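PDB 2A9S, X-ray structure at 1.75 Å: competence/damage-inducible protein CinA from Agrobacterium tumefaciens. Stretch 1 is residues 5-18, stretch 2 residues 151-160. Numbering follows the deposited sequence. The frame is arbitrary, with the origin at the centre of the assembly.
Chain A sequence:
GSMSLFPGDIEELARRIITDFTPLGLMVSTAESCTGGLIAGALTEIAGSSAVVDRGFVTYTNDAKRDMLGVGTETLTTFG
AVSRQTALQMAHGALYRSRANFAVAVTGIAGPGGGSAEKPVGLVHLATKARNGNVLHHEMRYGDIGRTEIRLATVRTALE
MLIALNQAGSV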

ATOM      1  N   LEU A   5       3.872   3.630  15.381  1.00 22.96           N
ATOM      2  CA  LEU A   5       4.189   4.373  14.153  1.00 20.90           C
ATOM      3  C   LEU A   5       3.075   5.378  13.902  1.00 19.22           C
ATOM      4  O   LEU A   5       3.347   6.552  13.691  1.00 19.04           O
ATOM      5  N   PHE A   6       1.826   4.917  13.926  1.00 17.45           N
ATOM      6  CA  PHE A   6       0.665   5.798  13.709  1.00 16.55           C
ATOM      7  C   PHE A   6       0.155   6.424  15.003  1.00 16.99           C
ATOM      8  O   PHE A   6       0.417   5.885  16.079  1.00 16.90           O
ATOM      9  N   PRO A   7      -0.606   7.533  14.896  1.00 18.54           N
ATOM     10  CA  PRO A   7      -1.297   8.095  16.071  1.00 18.90           C
ATOM     11  C   PRO A   7      -2.125   7.038  16.820  1.00 19.68           C
ATOM     12  O   PRO A   7      -2.784   6.197  16.199  1.00 20.81           O
ATOM     13  N   GLY A   8      -2.103   7.111  18.149  1.00 19.98           N
ATOM     14  CA  GLY A   8      -2.770   6.150  19.019  1.00 20.11           C
ATOM     15  C   GLY A   8      -4.205   5.799  18.665  1.00 20.76           C
ATOM     16  O   GLY A   8      -4.589   4.613  18.720  1.00 20.37           O
ATOM     17  N   ASP A   9      -4.995   6.813  18.299  1.00 20.29           N
ATOM     18  CA  ASP A   9      -6.370   6.559  17.967  1.00 20.73           C
ATOM     19  C   ASP A   9      -6.516   5.773  16.641  1.00 19.54           C
ATOM     20  O   ASP A   9      -7.408   4.925  16.545  1.00 19.12           O
ATOM     21  N   ILE A  10      -5.636   6.041  15.657  1.00 17.61           N
ATOM     22  CA  ILE A  10      -5.606   5.282  14.394  1.00 16.52           C
ATOM     23  C   ILE A  10      -5.228   3.825  14.646  1.00 15.50           C
ATOM     24  O   ILE A  10      -5.921   2.904  14.161  1.00 13.88           O
ATOM     25  N   GLU A  11      -4.164   3.614  15.429  1.00 15.00           N
ATOM     26  CA  GLU A  11      -3.816   2.272  15.872  1.00 17.47           C
ATOM     27  C   GLU A  11      -4.973   1.561  16.625  1.00 16.92           C
ATOM     28  O   GLU A  11      -5.252   0.366  16.355  1.00 15.68           O
ATOM     29  N   GLU A  12      -5.656   2.291  17.521  1.00 18.02           N
ATOM     30  CA  GLU A  12      -6.872   1.775  18.212  1.00 17.92           C
ATOM     31  C   GLU A  12      -7.927   1.318  17.198  1.00 16.09           C
ATOM     32  O   GLU A  12      -8.519   0.219  17.333  1.00 15.10           O
ATOM     33  N   LEU A  13      -8.170   2.147  16.176  1.00 13.93           N
ATOM     34  CA  LEU A  13      -9.194   1.809  15.176  1.00 12.95           C
ATOM     35  C   LEU A  13      -8.789   0.550  14.380  1.00 12.85           C
ATOM     36  O   LEU A  13      -9.619  -0.347  14.174  1.00 11.05           O
ATOM     37  N   ALA A  14      -7.527   0.494  13.943  1.00 12.25           N
ATOM     38  CA  ALA A  14      -7.010  -0.668  13.232  1.00 12.74           C
ATOM     39  C   ALA A  14      -7.153  -1.925  14.105  1.00 13.29           C
ATOM     40  O   ALA A  14      -7.604  -2.994  13.639  1.00 11.72           O
ATOM     41  N   ARG A  15      -6.829  -1.774  15.389  1.00 13.06           N
ATOM     42  CA  ARG A  15      -6.902  -2.902  16.324  1.00 13.80           C
ATOM     43  C   ARG A  15      -8.346  -3.376  16.439  1.00 13.38           C
ATOM     44  O   ARG A  15      -8.570  -4.582  16.462  1.00 12.33           O
ATOM     45  N   ARG A  16      -9.308  -2.435  16.475  1.00 12.12           N
ATOM     46  CA  ARG A  16     -10.739  -2.768  16.571  1.00 12.57           C
ATOM     47  C   ARG A  16     -11.182  -3.588  15.346  1.00 11.57           C
ATOM     48  O   ARG A  16     -11.863  -4.612  15.470  1.00 11.13           O
ATOM     49  N   ILE A  17     -10.735  -3.168  14.169  1.00 10.96           N
ATOM     50  CA  ILE A  17     -11.095  -3.860  12.937  1.00 11.61           C
ATOM     51  C   ILE A  17     -10.557  -5.305  12.954  1.00 11.68           C
ATOM     52  O   ILE A  17     -11.301  -6.249  12.647  1.00 11.65           O
ATOM     53  N   ILE A  18      -9.280  -5.476  13.300  1.00 11.95           N
ATOM     54  CA  ILE A  18      -8.678  -6.817  13.299  1.00 12.04           C
ATOM     55  C   ILE A  18      -9.407  -7.667  14.353  1.00 12.24           C
ATOM     56  O   ILE A  18      -9.758  -8.821  14.084  1.00 11.72           O
ATOM     57  N   ARG A 151      -3.185  12.959   4.949  1.00  9.41           N
ATOM     58  CA  ARG A 151      -3.057  11.511   4.782  1.00  9.42           C
ATOM     59  C   ARG A 151      -3.486  10.747   6.043  1.00  9.77           C
ATOM     60  O   ARG A 151      -4.254   9.766   5.983  1.00  9.66           O
ATOM     61  N   LEU A 152      -3.030  11.217   7.200  1.00 10.32           N
ATOM     62  CA  LEU A 152      -3.386  10.526   8.441  1.00 11.32           C
ATOM     63  C   LEU A 152      -4.875  10.730   8.752  1.00 10.52           C
ATOM     64  O   LEU A 152      -5.543   9.802   9.210  1.00 11.49           O
ATOM     65  N   ALA A 153      -5.395  11.933   8.501  1.00 10.19           N
ATOM     66  CA  ALA A 153      -6.817  12.222   8.688  1.00 10.48           C
ATOM     67  C   ALA A 153      -7.662  11.283   7.815  1.00 10.40           C
ATOM     68  O   ALA A 153      -8.696  10.740   8.262  1.00 10.47           O
ATOM     69  N   THR A 154      -7.177  11.056   6.599  1.00  9.57           N
ATOM     70  CA  THR A 154      -7.851  10.130   5.678  1.00  9.30           C
ATOM     71  C   THR A 154      -7.832   8.680   6.192  1.00  9.06           C
ATOM     72  O   THR A 154      -8.865   7.970   6.135  1.00  8.61           O
ATOM     73  N   VAL A 155      -6.678   8.244   6.691  1.00  9.37           N
ATOM     74  CA  VAL A 155      -6.552   6.891   7.272  1.00 10.09           C
ATOM     75  C   VAL A 155      -7.584   6.720   8.382  1.00  9.84           C
ATOM     76  O   VAL A 155      -8.346   5.738   8.384  1.00  8.41           O
ATOM     77  N   ARG A 156      -7.642   7.700   9.297  1.00 10.86           N
ATOM     78  CA  ARG A 156      -8.626   7.664  10.375  1.00 11.46           C
ATOM     79  C   ARG A 156     -10.067   7.472   9.836  1.00 12.18           C
ATOM     80  O   ARG A 156     -10.802   6.534  10.221  1.00 11.54           O
ATOM     81  N   THR A 157     -10.488   8.348   8.935  1.00 11.49           N
ATOM     82  CA  THR A 157     -11.861   8.263   8.424  1.00 12.33           C
ATOM     83  C   THR A 157     -12.113   6.926   7.715  1.00 12.15           C
ATOM     84  O   THR A 157     -13.188   6.347   7.871  1.00 11.87           O
ATOM     85  N   ALA A 158     -11.132   6.457   6.932  1.00 11.04           N
ATOM     86  CA  ALA A 158     -11.212   5.176   6.216  1.00 10.97           C
ATOM     87  C   ALA A 158     -11.500   4.027   7.201  1.00 11.22           C
ATOM     88  O   ALA A 158     -12.390   3.175   6.968  1.00 11.19           O
ATOM     89  N   LEU A 159     -10.772   4.031   8.318  1.00 11.48           N
ATOM     90  CA  LEU A 159     -10.933   2.981   9.336  1.00 11.51           C
ATOM     91  C   LEU A 159     -12.290   3.079  10.036  1.00 12.35           C
ATOM     92  O   LEU A 159     -12.955   2.053  10.232  1.00 12.86           O
ATOM     93  N   GLU A 160     -12.715   4.303  10.351  1.00 11.94           N
ATOM     94  CA  GLU A 160     -14.062   4.568  10.893  1.00 14.16           C
ATOM     95  C   GLU A 160     -15.158   3.995  10.003  1.00 13.63           C
ATOM     96  O   GLU A 160     -16.094   3.331  10.487  1.00 15.00           O
TER

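The helix of residues 8-18 and the helix of residues 151-160 run in nearly the same direction, with 27° between their N-to-C vectors and a closest axial approach of 9.5 Å. The backbones come nearest at Ile-10 and Arg-156, whose CA atoms are 5.6 Å apart. Together the two stretches bury 551 Å², and three residues account for much of it: Leu-159 (95 Å²), Ile-10 (76 Å²) and Arg-156 (75 Å²).

Leu-159 points its CA-to-CB bond toward the first helix and adopts the m,t rotamer (chi1 -60°, chi2 -176°). It is a knob in a hole formed by Ile-10, Leu-13, Ala-14 and Ile-17, an i, i+3, i+4, i+7 set that lines one side of a helix. The distances bear this out: Leu-159 CD1 lies 4.0 Å from Ile-10 CG2 and 4.1 Å from Ala-14 CB, Leu-159 CB is 3.9 Å from Leu-13 CB, and Leu-159 CD2 is 3.8 Å from Ile-17 CD1. Leu-13 and Ile-17 are also m,t and directed toward the second helix.

Ile-10 supplies the reciprocal knob, among Leu-152, Val-155, Arg-156 and Leu-159. Its CA-to-CB bond points sideways, but with chi1 -69° and chi2 175° (m,t) its end comes nearer the partner helix. There Ile-10 CD1 approaches Leu-152 O at 3.4 Å and Leu-152 CB at 4.1 Å, while Ile-10 CG2 meets Val-155 CG1 (chi1 t) at 3.7 Å. Leu-152 (m,t) extends the apolar contact towards the start of the first stretch: its CD2 is 3.7 Å from Phe-6 CD1, at the edge of that ring, and its CD1 is 4.2 Å from Pro-7 CG. Phe-6 has chi1 m; Pro-7 occupies the N-cap position.

Arg-156 combines apolar packing with charge pairing. Its CA-to-CB bond is also sideways, and chi1 178° and chi2 179° extend the chain before chi3 turns to -63°. Along the aliphatic part, Arg-156 CB lies 4.0 Å from Ile-10 CG1 and Arg-156 CG 3.9 Å from Leu-13 CD1. The guanidinium then forms a two-pronged salt bridge with Asp-9 (chi1 80°, p): Arg-156 NE donates to Asp-9 OD2 at 2.6 Å (155°), and Arg-156 NH2 to Asp-9 OD1 at 2.9 Å (171°). Asp-9 OD2 lies near the guanidinium plane, as expected for in-plane N-H donors, whereas Ile-10 CD1 lies over one face. The salt bridge thus borders the apolar contact.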

ATOM      1  CB  LEU A   5       4.408   3.434  12.934  1.00 21.04           C
ATOM      2  CG  LEU A   5       4.667   4.083  11.564  1.00 21.06           C
ATOM      3  CD1 LEU A   5       5.965   4.916  11.520  1.00 18.32           C
ATOM      4  CD2 LEU A   5       4.674   3.061  10.412  1.00 20.25           C
ATOM      5  CB  PHE A   6      -0.492   5.027  13.051  1.00 14.91           C
ATOM      6  CG  PHE A   6      -0.199   4.619  11.624  1.00 13.07           C
ATOM      7  CD1 PHE A   6      -0.548   5.463  10.575  1.00 14.70           C
ATOM      8  CD2 PHE A   6       0.469   3.419  11.343  1.00 13.15           C
ATOM      9  CE1 PHE A   6      -0.241   5.086   9.247  1.00 13.28           C
ATOM     10  CE2 PHE A   6       0.742   3.022  10.033  1.00 13.64           C
ATOM     11  CZ  PHE A   6       0.381   3.874   8.992  1.00 14.92           C
ATOM     12  CB  PRO A   7      -2.215   9.140  15.472  1.00 18.85           C
ATOM     13  CG  PRO A   7      -1.509   9.586  14.220  1.00 18.98           C
ATOM     14  CD  PRO A   7      -0.868   8.331  13.680  1.00 18.45           C
ATOM     15  CB  ASP A   9      -7.226   7.829  18.036  1.00 21.69           C
ATOM     16  CG  ASP A   9      -7.096   8.705  16.805  1.00 25.13           C
ATOM     17  OD1 ASP A   9      -5.963   9.132  16.452  1.00 27.16           O
ATOM     18  OD2 ASP A   9      -8.153   8.982  16.203  1.00 29.89           O
ATOM     19  CB  ILE A  10      -4.679   5.921  13.349  1.00 16.04           C
ATOM     20  CG1 ILE A  10      -5.283   7.272  12.865  1.00 17.49           C
ATOM     21  CG2 ILE A  10      -4.379   4.937  12.194  1.00 17.85           C
ATOM     22  CD1 ILE A  10      -4.354   8.055  11.901  1.00 18.02           C
ATOM     23  CB  GLU A  11      -2.579   2.307  16.729  1.00 18.54           C
ATOM     24  CG  GLU A  11      -2.040   0.957  16.987  1.00 23.46           C
ATOM     25  CD  GLU A  11      -0.984   0.984  18.049  1.00 31.24           C
ATOM     26  OE1 GLU A  11      -0.236   1.995  18.108  1.00 33.33           O
ATOM     27  OE2 GLU A  11      -0.906  -0.006  18.816  1.00 34.35           O
ATOM     28  CB  GLU A  12      -7.476   2.848  19.160  1.00 18.78           C
ATOM     29  CG  GLU A  12      -8.592   2.346  20.112  1.00 20.94           C
ATOM     30  CD  GLU A  12      -9.267   3.421  21.048  1.00 22.80           C
ATOM     31  OE1 GLU A  12      -9.368   4.655  20.711  1.00 28.79           O
ATOM     32  OE2 GLU A  12      -9.756   2.999  22.141  1.00 27.29           O
ATOM     33  CB  LEU A  13      -9.498   2.993  14.239  1.00 12.85           C
ATOM     34  CG  LEU A  13     -10.239   4.225  14.807  1.00 13.06           C
ATOM     35  CD1 LEU A  13      -9.998   5.398  13.836  1.00 12.33           C
ATOM     36  CD2 LEU A  13     -11.724   3.964  14.995  1.00 14.94           C
ATOM     37  CB  ALA A  14      -5.538  -0.423  12.804  1.00 13.50           C
ATOM     38  CB  ARG A  15      -6.386  -2.506  17.715  1.00 14.83           C
ATOM     39  CG  ARG A  15      -6.053  -3.736  18.605  1.00 15.85           C
ATOM     40  CD  ARG A  15      -5.181  -3.368  19.795  1.00 18.51           C
ATOM     41  NE  ARG A  15      -3.888  -2.791  19.388  1.00 25.42           N
ATOM     42  CZ  ARG A  15      -2.845  -3.492  18.931  1.00 29.21           C
ATOM     43  NH1 ARG A  15      -1.725  -2.862  18.591  1.00 31.59           N
ATOM     44  NH2 ARG A  15      -2.900  -4.813  18.811  1.00 28.82           N
ATOM     45  CB  ARG A  16     -11.605  -1.511  16.755  1.00 12.91           C
ATOM     46  CG  ARG A  16     -13.075  -1.801  16.499  1.00 17.38           C
ATOM     47  CD  ARG A  16     -14.006  -0.838  17.187  1.00 23.18           C
ATOM     48  NE  ARG A  16     -15.395  -1.253  16.970  1.00 27.42           N
ATOM     49  CZ  ARG A  16     -16.439  -0.442  17.140  1.00 29.71           C
ATOM     50  NH1 ARG A  16     -16.242   0.814  17.517  1.00 29.31           N
ATOM     51  NH2 ARG A  16     -17.673  -0.879  16.913  1.00 31.45           N
ATOM     52  CB  ILE A  17     -10.607  -3.088  11.706  1.00 11.07           C
ATOM     53  CG1 ILE A  17     -11.423  -1.770  11.576  1.00 10.14           C
ATOM     54  CG2 ILE A  17     -10.724  -3.943  10.451  1.00 12.22           C
ATOM     55  CD1 ILE A  17     -10.724  -0.716  10.678  1.00 11.57           C
ATOM     56  CB  ILE A  18      -7.154  -6.776  13.559  1.00 12.96           C
ATOM     57  CG1 ILE A  18      -6.427  -5.907  12.500  1.00 10.70           C
ATOM     58  CG2 ILE A  18      -6.561  -8.168  13.580  1.00 12.90           C
ATOM     59  CD1 ILE A  18      -6.774  -6.192  11.062  1.00 10.76           C
ATOM     60  CB  ARG A 151      -1.638  11.150   4.326  1.00  8.75           C
ATOM     61  CG  ARG A 151      -1.433  11.564   2.852  1.00  9.47           C
ATOM     62  CD  ARG A 151       0.057  11.800   2.535  1.00 10.21           C
ATOM     63  NE  ARG A 151       0.976  10.736   2.896  1.00 12.27           N
ATOM     64  CZ  ARG A 151       1.302   9.697   2.117  1.00 11.68           C
ATOM     65  NH1 ARG A 151       0.689   9.492   0.929  1.00 11.81           N
ATOM     66  NH2 ARG A 151       2.230   8.850   2.541  1.00 14.55           N
ATOM     67  CB  LEU A 152      -2.491  10.958   9.602  1.00 11.22           C
ATOM     68  CG  LEU A 152      -1.036  10.479   9.431  1.00 12.57           C
ATOM     69  CD1 LEU A 152      -0.185  11.085  10.532  1.00 15.46           C
ATOM     70  CD2 LEU A 152      -0.966   8.941   9.414  1.00 15.68           C
ATOM     71  CB  ALA A 153      -7.118  13.693   8.297  1.00 10.62           C
ATOM     72  CB  THR A 154      -7.257  10.231   4.237  1.00  9.50           C
ATOM     73  OG1 THR A 154      -7.450  11.566   3.749  1.00 11.12           O
ATOM     74  CG2 THR A 154      -7.958   9.241   3.252  1.00  9.56           C
ATOM     75  CB  VAL A 155      -5.100   6.571   7.785  1.00  9.66           C
ATOM     76  CG1 VAL A 155      -5.100   5.266   8.583  1.00  9.61           C
ATOM     77  CG2 VAL A 155      -4.057   6.509   6.607  1.00  9.56           C
ATOM     78  CB  ARG A 156      -8.533   8.938  11.218  1.00 12.95           C
ATOM     79  CG  ARG A 156      -9.607   8.934  12.356  1.00 14.03           C
ATOM     80  CD  ARG A 156      -9.519  10.175  13.221  1.00 17.39           C
ATOM     81  NE  ARG A 156      -8.241  10.242  13.907  1.00 22.15           N
ATOM     82  CZ  ARG A 156      -7.290  11.128  13.621  1.00 26.83           C
ATOM     83  NH1 ARG A 156      -7.515  12.053  12.685  1.00 25.95           N
ATOM     84  NH2 ARG A 156      -6.124  11.109  14.280  1.00 26.98           N
ATOM     85  CB  THR A 157     -12.166   9.442   7.483  1.00 11.69           C
ATOM     86  OG1 THR A 157     -11.849  10.679   8.152  1.00 13.03           O
ATOM     87  CG2 THR A 157     -13.644   9.422   7.040  1.00 11.79           C
ATOM     88  CB  ALA A 158      -9.908   4.936   5.481  1.00 11.75           C
ATOM     89  CB  LEU A 159      -9.759   2.999  10.329  1.00 11.32           C
ATOM     90  CG  LEU A 159      -8.365   2.756   9.678  1.00 10.39           C
ATOM     91  CD1 LEU A 159      -7.323   2.713  10.777  1.00 11.15           C
ATOM     92  CD2 LEU A 159      -8.280   1.476   8.797  1.00 11.03           C
ATOM     93  CB  GLU A 160     -14.271   6.077  11.099  1.00 13.43           C
ATOM     94  CG  GLU A 160     -13.415   6.618  12.250  1.00 16.16           C
ATOM     95  CD  GLU A 160     -13.426   8.148  12.325  1.00 15.75           C
ATOM     96  OE1 GLU A 160     -13.914   8.807  11.369  1.00 17.56           O
ATOM     97  OE2 GLU A 160     -12.951   8.689  13.348  1.00 18.98           O
TER